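Local coordinates for malyl-CoA lyase/beta-methylmalyl-CoA lyase (Methylobacterium extorquens, PDB 5UGR), which belongs to the HpcH/HpaI aldolase/citrate lyase family, has a TIM-barrel fold, binds magnesium through acidic residues and forms an assembly of six chains, at residues D45-P49 / D50-Q54; P205-F208 / A209-M213; L302-I305 / A306-R309. All coordinates share one frame; numbering follows the deposited sequence. Where two conformers were deposited one is given.

Interaction 1: residues D45-P49 / D50-Q54; sequences DAVAP and DDKEQ. With MG (magnesium ion), chain B.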
ATOM      1  N   ASP A  45     -12.890  21.294 -22.643  1.00 14.61           N
ATOM      2  CA  ASP A  45     -11.818  22.035 -23.332  1.00 15.74           C
ATOM      3  C   ASP A  45     -12.330  22.955 -24.502  1.00 16.47           C
ATOM      4  O   ASP A  45     -11.852  24.085 -24.678  1.00 18.48           O
ATOM      5  CB  ASP A  45     -10.788  21.083 -23.945  1.00 18.87           C
ATOM      6  CG  ASP A  45      -9.721  20.579 -22.996  1.00 19.51           C
ATOM      7  OD1 ASP A  45      -9.383  21.300 -22.016  1.00 22.98           O
ATOM      8  OD2 ASP A  45      -9.203  19.409 -23.260  1.00 17.82           O
ATOM      9  N   ALA A  46     -13.242  22.455 -25.347  1.00 15.48           N
ATOM     10  CA  ALA A  46     -13.659  23.234 -26.516  1.00 17.64           C
ATOM     11  C   ALA A  46     -14.627  24.332 -26.237  1.00 17.81           C
ATOM     12  O   ALA A  46     -14.993  25.048 -27.160  1.00 24.33           O
ATOM     13  CB  ALA A  46     -14.223  22.293 -27.600  1.00 18.95           C
ATOM     14  N   VAL A  47     -15.067  24.490 -24.986  1.00 17.09           N
ATOM     15  CA  VAL A  47     -16.094  25.479 -24.672  1.00 17.18           C
ATOM     16  C   VAL A  47     -15.518  26.548 -23.749  1.00 18.37           C
ATOM     17  O   VAL A  47     -15.003  26.247 -22.666  1.00 18.52           O
ATOM     18  CB  VAL A  47     -17.324  24.831 -24.031  1.00 18.49           C
ATOM     19  CG1 VAL A  47     -18.395  25.868 -23.716  1.00 20.63           C
ATOM     20  CG2 VAL A  47     -17.926  23.715 -24.882  1.00 20.88           C
ATOM     21  N   ALA A  48     -15.592  27.801 -24.187  1.00 18.99           N
ATOM     22  CA  ALA A  48     -15.033  28.896 -23.382  1.00 21.55           C
ATOM     23  C   ALA A  48     -15.819  29.006 -22.090  1.00 19.72           C
ATOM     24  O   ALA A  48     -16.998  28.740 -22.095  1.00 20.02           O
ATOM     25  CB  ALA A  48     -15.106  30.214 -24.126  1.00 22.09           C
ATOM     26  N   PRO A  49     -15.179  29.468 -21.007  1.00 19.89           N
ATOM     27  CA  PRO A  49     -15.896  29.664 -19.739  1.00 19.80           C
ATOM     28  C   PRO A  49     -17.225  30.403 -19.870  1.00 23.47           C
ATOM     29  O   PRO A  49     -18.220  29.928 -19.348  1.00 23.65           O
ATOM     30  CB  PRO A  49     -14.899  30.502 -18.924  1.00 22.81           C
ATOM     31  CG  PRO A  49     -13.562  29.852 -19.339  1.00 23.03           C
ATOM     32  CD  PRO A  49     -13.736  29.695 -20.841  1.00 21.22           C
ATOM     33  N   ASP A  50     -17.256  31.520 -20.578  1.00 24.09           N
ATOM     34  CA  ASP A  50     -18.481  32.271 -20.672  1.00 26.05           C
ATOM     35  C   ASP A  50     -19.582  31.574 -21.433  1.00 23.29           C
ATOM     36  O   ASP A  50     -20.708  31.995 -21.355  1.00 27.75           O
ATOM     37  CB  ASP A  50     -18.218  33.614 -21.369  1.00 30.44           C
ATOM     38  CG  ASP A  50     -17.494  34.591 -20.495  1.00 44.39           C
ATOM     39  OD1 ASP A  50     -17.439  34.435 -19.264  1.00 48.92           O
ATOM     40  OD2 ASP A  50     -16.970  35.561 -21.062  1.00 66.60           O
ATOM     41  N   ASP A  51     -19.262  30.493 -22.149  1.00 20.88           N
ATOM     42  CA  ASP A  51     -20.240  29.706 -22.903  1.00 21.93           C
ATOM     43  C   ASP A  51     -20.672  28.409 -22.239  1.00 21.71           C
ATOM     44  O   ASP A  51     -21.558  27.704 -22.777  1.00 20.43           O
ATOM     45  CB  ASP A  51     -19.658  29.361 -24.308  1.00 22.02           C
ATOM     46  CG  ASP A  51     -19.440  30.569 -25.197  1.00 27.40           C
ATOM     47  OD1 ASP A  51     -20.195  31.531 -25.073  1.00 29.25           O
ATOM     48  OD2 ASP A  51     -18.557  30.550 -26.095  1.00 29.31           O
ATOM     49  N   LYS A  52     -20.062  28.067 -21.079  1.00 19.78           N
ATOM     50  CA  LYS A  52     -20.311  26.762 -20.458  1.00 20.53           C
ATOM     51  C   LYS A  52     -21.738  26.565 -19.975  1.00 18.87           C
ATOM     52  O   LYS A  52     -22.319  25.476 -20.156  1.00 19.07           O
ATOM     53  CB  LYS A  52     -19.290  26.482 -19.407  1.00 18.33           C
ATOM     54  CG  LYS A  52     -17.894  26.155 -19.961  1.00 18.74           C
ATOM     55  CD  LYS A  52     -16.916  25.858 -18.861  1.00 17.53           C
ATOM     56  CE  LYS A  52     -15.480  25.695 -19.321  1.00 17.49           C
ATOM     57  NZ  LYS A  52     -15.287  24.645 -20.338  1.00 16.86           N
ATOM     58  N   GLU A  53     -22.344  27.640 -19.437  1.00 20.62           N
ATOM     59  CA  GLU A  53     -23.705  27.511 -18.892  1.00 21.81           C
ATOM     60  C   GLU A  53     -24.686  27.231 -20.046  1.00 21.40           C
ATOM     61  O   GLU A  53     -25.576  26.362 -19.949  1.00 20.19           O
ATOM     62  CB  GLU A  53     -24.073  28.790 -18.126  1.00 24.26           C
ATOM     63  CG  GLU A  53     -25.514  28.752 -17.703  1.00 32.20           C
ATOM     64  CD  GLU A  53     -25.938  29.891 -16.821  1.00 45.09           C
ATOM     65  OE1 GLU A  53     -26.820  29.668 -15.974  1.00 60.49           O
ATOM     66  OE2 GLU A  53     -25.416  30.977 -16.977  1.00 38.72           O
ATOM     67  N   GLN A  54     -24.512  27.972 -21.160  1.00 22.07           N
ATOM     68  CA  GLN A  54     -25.377  27.749 -22.332  1.00 22.33           C
ATOM     69  C   GLN A  54     -25.124  26.413 -22.993  1.00 20.25           C
ATOM     70  O   GLN A  54     -26.054  25.740 -23.436  1.00 19.64           O
ATOM     71  CB  GLN A  54     -25.229  28.895 -23.338  1.00 25.16           C
ATOM     72  CG  GLN A  54     -26.226  28.847 -24.471  1.00 24.50           C
ATOM     73  CD  GLN A  54     -27.680  28.905 -24.026  1.00 28.60           C
ATOM     74  OE1 GLN A  54     -28.062  29.770 -23.254  1.00 31.69           O
ATOM     75  NE2 GLN A  54     -28.498  27.955 -24.490  1.00 26.02           N
TER
HETATM   76 MG    MG B 401      -8.029  18.038 -22.183  1.00 16.70          MG
HETATM   77  O   HOH W   1      -8.256  19.283 -20.478  1.00 18.01           O
HETATM   78  O   HOH W   2     -17.017  28.400 -26.628  1.00 28.24           O
HETATM   79  O   HOH W   3     -20.898  30.024 -18.524  1.00 24.82           O
HETATM   80  O   HOH W   4      -7.954  16.921 -23.927  1.00 20.40           O
HETATM   81  O   HOH W   5      -9.818  17.146 -21.700  1.00 14.09           O
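Two torsions bring Lys52 onto Val47: CG of the lysine leaves beside its own backbone N (chi1 -72°), and a bend at the far end (chi4 -57°) turns NZ back to Val47 O, 2.8 Å away. The contact is the turn of a TIM barrel where the loop after strand 38-42 enters helix 52-65. Lys52 NZ also bonds to Leu43 O and Asn78 OD1, so three acceptors grip the ammonium and tie the helix start to the loop.

Around this strut the turn is fastened by backbone bonds, Asp51 N to Ala48 O at 2.9 Å and Lys52 N to Pro49 O at 3.1 Å. Val47 CG1 supplies the apolar part, reaching Asp51 CB at 3.8 Å and Lys52 CG at the same distance. A water links Ala48 N and Asp51 OD2.

At the other end of the loop Asp45 shares the magnesium ion with Glu140 and Asp167, and its OD1 forms a salt bridge with Arg301 of a neighbouring subunit. The carboxylate thus works in two directions: Asp45 OD2 binds the magnesium ion at 2.1 Å, and Asp45 OD1 accepts at 2.8 Å from a water that the ion also binds.

Interaction 2: residues P205-F208 / A209-M213; sequences PWLF and AQNRM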
ATOM      1  N   PRO A 205       7.197   9.455 -29.987  1.00 12.15           N
ATOM      2  CA  PRO A 205       7.177  10.209 -28.730  1.00 13.71           C
ATOM      3  C   PRO A 205       6.098   9.765 -27.759  1.00 13.26           C
ATOM      4  O   PRO A 205       6.162  10.107 -26.578  1.00 15.11           O
ATOM      5  CB  PRO A 205       6.918  11.647 -29.161  1.00 15.66           C
ATOM      6  CG  PRO A 205       6.474  11.566 -30.531  1.00 18.57           C
ATOM      7  CD  PRO A 205       6.814  10.260 -31.139  1.00 13.49           C
ATOM      8  N   TRP A 206       5.104   9.034 -28.256  1.00 11.85           N
ATOM      9  CA  TRP A 206       3.975   8.603 -27.437  1.00 13.13           C
ATOM     10  C   TRP A 206       4.006   7.115 -27.105  1.00 13.23           C
ATOM     11  O   TRP A 206       3.054   6.612 -26.496  1.00 13.45           O
ATOM     12  CB  TRP A 206       2.632   9.008 -28.085  1.00 13.15           C
ATOM     13  CG  TRP A 206       2.664  10.354 -28.735  1.00 13.79           C
ATOM     14  CD1 TRP A 206       2.549  10.617 -30.081  1.00 15.86           C
ATOM     15  CD2 TRP A 206       2.980  11.609 -28.100  1.00 14.11           C
ATOM     16  NE1 TRP A 206       2.705  11.958 -30.293  1.00 15.13           N
ATOM     17  CE2 TRP A 206       2.980  12.591 -29.103  1.00 14.85           C
ATOM     18  CE3 TRP A 206       3.180  11.999 -26.783  1.00 14.70           C
ATOM     19  CZ2 TRP A 206       3.275  13.932 -28.826  1.00 16.50           C
ATOM     20  CZ3 TRP A 206       3.484  13.333 -26.531  1.00 16.62           C
ATOM     21  CH2 TRP A 206       3.528  14.261 -27.545  1.00 17.51           C
ATOM     22  N   LEU A 207       5.081   6.412 -27.479  1.00 11.97           N
ATOM     23  CA  LEU A 207       5.187   4.960 -27.252  1.00 13.26           C
ATOM     24  C   LEU A 207       5.016   4.637 -25.785  1.00 12.01           C
ATOM     25  O   LEU A 207       4.231   3.745 -25.411  1.00 12.57           O
ATOM     26  CB  LEU A 207       6.534   4.447 -27.785  1.00 12.80           C
ATOM     27  CG  LEU A 207       6.769   2.945 -27.707  1.00 13.86           C
ATOM     28  CD1 LEU A 207       7.760   2.529 -28.792  1.00 16.94           C
ATOM     29  CD2 LEU A 207       7.226   2.475 -26.335  1.00 14.00           C
ATOM     30  N   PHE A 208       5.751   5.335 -24.915  1.00 11.70           N
ATOM     31  CA  PHE A 208       5.651   5.021 -23.503  1.00 11.91           C
ATOM     32  C   PHE A 208       4.247   5.195 -22.938  1.00 11.37           C
ATOM     33  O   PHE A 208       3.666   4.299 -22.307  1.00 12.57           O
ATOM     34  CB  PHE A 208       6.700   5.821 -22.709  1.00 12.03           C
ATOM     35  CG  PHE A 208       6.668   5.502 -21.218  1.00 12.33           C
ATOM     36  CD1 PHE A 208       5.814   6.192 -20.334  1.00 12.61           C
ATOM     37  CD2 PHE A 208       7.433   4.486 -20.719  1.00 12.85           C
ATOM     38  CE1 PHE A 208       5.793   5.900 -18.999  1.00 12.94           C
ATOM     39  CE2 PHE A 208       7.394   4.175 -19.372  1.00 13.56           C
ATOM     40  CZ  PHE A 208       6.589   4.884 -18.502  1.00 14.18           C
ATOM     41  N   ALA A 209       3.687   6.361 -23.214  1.00 11.57           N
ATOM     42  CA  ALA A 209       2.355   6.692 -22.759  1.00 12.46           C
ATOM     43  C   ALA A 209       1.298   5.720 -23.255  1.00 11.50           C
ATOM     44  O   ALA A 209       0.460   5.215 -22.487  1.00 13.53           O
ATOM     45  CB  ALA A 209       1.996   8.109 -23.183  1.00 14.08           C
ATOM     46  N   GLN A 210       1.331   5.467 -24.568  1.00 12.20           N
ATOM     47  CA  GLN A 210       0.331   4.556 -25.160  1.00 11.63           C
ATOM     48  C   GLN A 210       0.424   3.132 -24.625  1.00 12.42           C
ATOM     49  O   GLN A 210      -0.571   2.520 -24.302  1.00 12.81           O
ATOM     50  CB  GLN A 210       0.462   4.556 -26.689  1.00 12.29           C
ATOM     51  CG  GLN A 210      -0.090   5.861 -27.306  1.00 12.51           C
ATOM     52  CD  GLN A 210       0.023   5.860 -28.813  1.00 13.20           C
ATOM     53  OE1 GLN A 210       0.958   5.322 -29.378  1.00 14.79           O
ATOM     54  NE2 GLN A 210      -0.932   6.469 -29.476  1.00 15.01           N
ATOM     55  N   ASN A 211       1.655   2.627 -24.499  1.00 11.69           N
ATOM     56  CA  ASN A 211       1.834   1.279 -24.016  1.00 11.67           C
ATOM     57  C   ASN A 211       1.442   1.187 -22.548  1.00 11.97           C
ATOM     58  O   ASN A 211       0.839   0.207 -22.123  1.00 12.99           O
ATOM     59  CB  ASN A 211       3.251   0.770 -24.206  1.00 12.11           C
ATOM     60  CG  ASN A 211       3.529   0.226 -25.635  1.00 13.54           C
ATOM     61  OD1 ASN A 211       3.389  -0.976 -25.903  1.00 17.24           O
ATOM     62  ND2 ASN A 211       3.901   1.112 -26.540  1.00 13.48           N
ATOM     63  N   ARG A 212       1.828   2.158 -21.729  1.00 10.99           N
ATOM     64  CA  ARG A 212       1.457   2.060 -20.307  0.50 11.48           C
ATOM     65  C   ARG A 212      -0.030   2.103 -20.122  1.00 11.81           C
ATOM     66  O   ARG A 212      -0.572   1.313 -19.328  1.00 12.11           O
ATOM     67  CB  ARG A 212       2.148   3.124 -19.472  0.50 11.61           C
ATOM     68  CG  ARG A 212       1.980   2.860 -17.969  0.50 11.25           C
ATOM     69  CD  ARG A 212       2.821   3.840 -17.158  0.50  9.74           C
ATOM     70  NE  ARG A 212       2.478   3.706 -15.757  0.50 10.02           N
ATOM     71  CZ  ARG A 212       2.950   4.466 -14.802  0.50 10.41           C
ATOM     72  NH1 ARG A 212       3.809   5.467 -15.081  0.50 10.96           N
ATOM     73  NH2 ARG A 212       2.462   4.296 -13.581  0.50 10.98           N
ATOM     74  N   MET A 213      -0.693   3.006 -20.836  1.00 11.81           N
ATOM     75  CA  MET A 213      -2.158   3.029 -20.735  1.00 12.19           C
ATOM     76  C   MET A 213      -2.817   1.776 -21.273  1.00 11.35           C
ATOM     77  O   MET A 213      -3.755   1.257 -20.640  1.00 12.85           O
ATOM     78  CB  MET A 213      -2.728   4.272 -21.439  1.00 12.58           C
ATOM     79  CG  MET A 213      -4.173   4.577 -21.074  1.00 12.68           C
ATOM     80  SD  MET A 213      -4.993   5.773 -22.125  1.00 13.65           S
ATOM     81  CE  MET A 213      -5.421   4.686 -23.479  1.00 14.68           C
TER
HETATM   82  O   HOH W   6       5.190   8.767 -24.246  1.00 15.13           O
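Asn211 doubles back on Leu207 one turn earlier in helix 207-220, which lies between the sixth (158-163) and seventh (223-226) strands of the TIM barrel, after a two-stranded excursion. This is the tight part of the contact. Leu207 O receives two donors, Asn211 N at 3.0 Å and Asn211 ND2 at 2.9 Å, and they arrive from opposite faces of its plane. The acceptor lies only 3° out of the Asn211 amide plane, so the side-chain N-H bond fixes the rotation of that amide, while Asn211 ND2 also passes Leu207 CG at 3.6 Å. At the helix start, Trp206 occupies the N-cap position, and Trp206 O takes Gln210 N at 2.8 Å. A water there accepts from Ala209 N at 3.0 Å. The far ends of the Trp206 and Gln210 side chains bond elsewhere, Trp206 NE1 to Gly181 O and Gln210 NE2 to Asp226 OD1.

Packing is looser between Phe208 and Arg212, which run side by side in the same direction. Arg212 CD comes to 4.1 Å from Phe208 CE1, and the ring and guanidinium planes stand 80° apart, which excludes a flat stack. Subunits rather than bulk solvent cover this side: Phe208 meets Phe208 of a second and of a third subunit edge-to-face. Arg212 NH2 forms a salt bridge with Glu149 of its own chain.

The chemistry implies a division of labour: directional bonds fix the orientation of the Asn211 amide and knit the first helical turn, and an apolar ring is presented to the neighbouring chains beside an arginine whose charge is probably balanced by Glu149.

Interaction 3: residues L302-I305 / A306-R309; sequences LIDI and ASIR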
ATOM      1  N   LEU A 302      -5.577 -25.764 -25.056  1.00 18.62           N
ATOM      2  CA  LEU A 302      -6.518 -25.346 -24.014  1.00 17.78           C
ATOM      3  C   LEU A 302      -6.814 -23.859 -24.167  1.00 18.53           C
ATOM      4  O   LEU A 302      -5.857 -23.081 -24.317  1.00 19.99           O
ATOM      5  CB  LEU A 302      -5.958 -25.648 -22.615  1.00 18.54           C
ATOM      6  CG  LEU A 302      -6.872 -25.312 -21.452  1.00 19.72           C
ATOM      7  CD1 LEU A 302      -6.592 -26.175 -20.227  1.00 27.39           C
ATOM      8  CD2 LEU A 302      -6.609 -23.915 -20.976  1.00 24.45           C
ATOM      9  N   ILE A 303      -8.092 -23.490 -24.138  1.00 15.92           N
ATOM     10  CA  ILE A 303      -8.500 -22.106 -24.210  1.00 16.37           C
ATOM     11  C   ILE A 303      -8.992 -21.726 -22.828  1.00 18.20           C
ATOM     12  O   ILE A 303     -10.014 -22.214 -22.378  1.00 18.89           O
ATOM     13  CB  ILE A 303      -9.602 -21.847 -25.259  1.00 18.67           C
ATOM     14  CG1 ILE A 303      -9.241 -22.431 -26.626  1.00 21.33           C
ATOM     15  CG2 ILE A 303      -9.859 -20.351 -25.349  1.00 23.23           C
ATOM     16  CD1 ILE A 303      -7.965 -21.906 -27.254  1.00 24.67           C
ATOM     17  N   ASP A 304      -8.250 -20.854 -22.144  1.00 17.17           N
ATOM     18  CA  ASP A 304      -8.547 -20.549 -20.744  1.00 15.05           C
ATOM     19  C   ASP A 304      -9.664 -19.486 -20.586  1.00 14.21           C
ATOM     20  O   ASP A 304     -10.122 -18.902 -21.584  1.00 15.51           O
ATOM     21  CB  ASP A 304      -7.247 -20.161 -19.989  1.00 15.91           C
ATOM     22  CG  ASP A 304      -6.588 -18.919 -20.476  1.00 16.24           C
ATOM     23  OD1 ASP A 304      -7.225 -18.072 -21.155  1.00 17.43           O
ATOM     24  OD2 ASP A 304      -5.412 -18.682 -20.040  1.00 18.53           O
ATOM     25  N   ILE A 305     -10.120 -19.271 -19.336  1.00 14.60           N
ATOM     26  CA  ILE A 305     -11.236 -18.366 -19.114  1.00 15.80           C
ATOM     27  C   ILE A 305     -10.899 -16.928 -19.538  1.00 15.87           C
ATOM     28  O   ILE A 305     -11.758 -16.241 -20.100  1.00 16.50           O
ATOM     29  CB  ILE A 305     -11.752 -18.452 -17.663  1.00 16.52           C
ATOM     30  CG1 ILE A 305     -13.008 -17.630 -17.456  1.00 20.23           C
ATOM     31  CG2 ILE A 305     -10.659 -18.051 -16.629  1.00 18.98           C
ATOM     32  CD1 ILE A 305     -13.696 -17.904 -16.133  1.00 28.40           C
ATOM     33  N   ALA A 306      -9.664 -16.446 -19.304  1.00 15.48           N
ATOM     34  CA  ALA A 306      -9.364 -15.089 -19.764  1.00 15.53           C
ATOM     35  C   ALA A 306      -9.515 -14.951 -21.273  1.00 14.51           C
ATOM     36  O   ALA A 306     -10.050 -13.966 -21.786  1.00 17.13           O
ATOM     37  CB  ALA A 306      -7.937 -14.744 -19.338  1.00 17.96           C
ATOM     38  N   SER A 307      -9.099 -15.991 -21.977  1.00 15.36           N
ATOM     39  CA  SER A 307      -9.134 -16.012 -23.446  1.00 15.13           C
ATOM     40  C   SER A 307     -10.584 -16.127 -23.969  1.00 14.99           C
ATOM     41  O   SER A 307     -10.973 -15.433 -24.955  1.00 17.71           O
ATOM     42  CB  SER A 307      -8.258 -17.126 -23.973  1.00 17.40           C
ATOM     43  OG  SER A 307      -6.899 -16.949 -23.591  1.00 19.16           O
ATOM     44  N   ILE A 308     -11.402 -16.950 -23.270  1.00 15.55           N
ATOM     45  CA  ILE A 308     -12.857 -17.038 -23.575  1.00 16.48           C
ATOM     46  C   ILE A 308     -13.477 -15.656 -23.421  1.00 15.66           C
ATOM     47  O   ILE A 308     -14.253 -15.242 -24.279  1.00 17.57           O
ATOM     48  CB  ILE A 308     -13.552 -18.073 -22.664  1.00 18.21           C
ATOM     49  CG1 ILE A 308     -13.094 -19.483 -23.101  1.00 19.58           C
ATOM     50  CG2 ILE A 308     -15.061 -17.896 -22.633  1.00 20.45           C
ATOM     51  CD1 ILE A 308     -13.367 -20.592 -22.088  1.00 21.80           C
ATOM     52  N   ARG A 309     -13.188 -14.968 -22.294  1.00 15.56           N
ATOM     53  CA  ARG A 309     -13.766 -13.654 -22.075  1.00 17.32           C
ATOM     54  C   ARG A 309     -13.384 -12.636 -23.124  1.00 18.38           C
ATOM     55  O   ARG A 309     -14.239 -11.830 -23.545  1.00 19.69           O
ATOM     56  CB  ARG A 309     -13.538 -13.162 -20.642  1.00 18.13           C
ATOM     57  CG  ARG A 309     -14.213 -14.017 -19.599  1.00 20.23           C
ATOM     58  CD  ARG A 309     -13.909 -13.662 -18.153  1.00 23.92           C
ATOM     59  NE  ARG A 309     -14.854 -14.319 -17.238  1.00 27.15           N
ATOM     60  CZ  ARG A 309     -15.107 -13.914 -16.010  1.00 22.53           C
ATOM     61  NH1 ARG A 309     -14.436 -12.869 -15.468  1.00 26.97           N
ATOM     62  NH2 ARG A 309     -15.991 -14.598 -15.309  1.00 28.86           N
TER
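Asp304 caps the helix that Ser307 belongs to, at the N-cap position where the 296-298/301-303 beta hairpin gives way to helix 305-322. Its CG lies between the backbone N and the carbonyl carbon (chi1 64°), which swings OD1 over the first turn. There Asp304 OD1 accepts twice, from Ser307 N at 2.9 Å, met nearly head-on, and from Ser307 OG at 2.7 Å, which approaches from above the carboxylate plane. The N-terminal end of the helix would probably stabilise the negative charge. The other oxygen, OD2, forms a salt bridge with Lys106 of a neighbouring subunit.

Arg309 can be followed outward along the next turn. Arg309 CB lies 3.6 Å from Ile305 O, and Arg309 CG comes closer to the same oxygen, at 3.4 Å. The extended chain then passes from carbonyl to side chain: Arg309 CD still has Ile305 O nearest, at 3.9 Å, and Arg309 NE then reaches Ile305 CG1 at 3.8 Å. At the tip, Arg309 NH2 approaches Ile305 CD1 at 4.1 Å, whereas NH1 turns to its hydrogen-bond partner, Ile6 O. The two side chains therefore run alongside each other, pointing the same way, with the aliphatic branch of Ile305 against the arginine stem. Leu5 touches both from the N-terminal part of the chain.

On another face of the turn, Ile303 and Ile308 join the hairpin to the helix through apolar contact, with Val296 touching both and helix 272-291 packing beside them. Their closest side-chain atoms are Ile303 CG2 and Ile308 CG1, 4.0 Å apart.

The three contacts each stand at the start of a helix, and none touches another within the chain. Interactions 1 and 3 lie on opposite sides of the chain's centre, their centres about 47 Å apart; the centre of interaction 2 is about 31 Å from the first and about 27 Å from the third. Interaction 1 contributes a ligand to magnesium, the side chain of Trp206 is about 13 Å from a magnesium ion, and the side chain of Asp304 is about 7 Å from a magnesium ion. Because the nearest atoms of residues 45-54 and 302-309 are about 32 Å apart, the ion near Asp304 is presumably held by a neighbouring subunit, consistent with Lys52 packing on Leu302 of another chain.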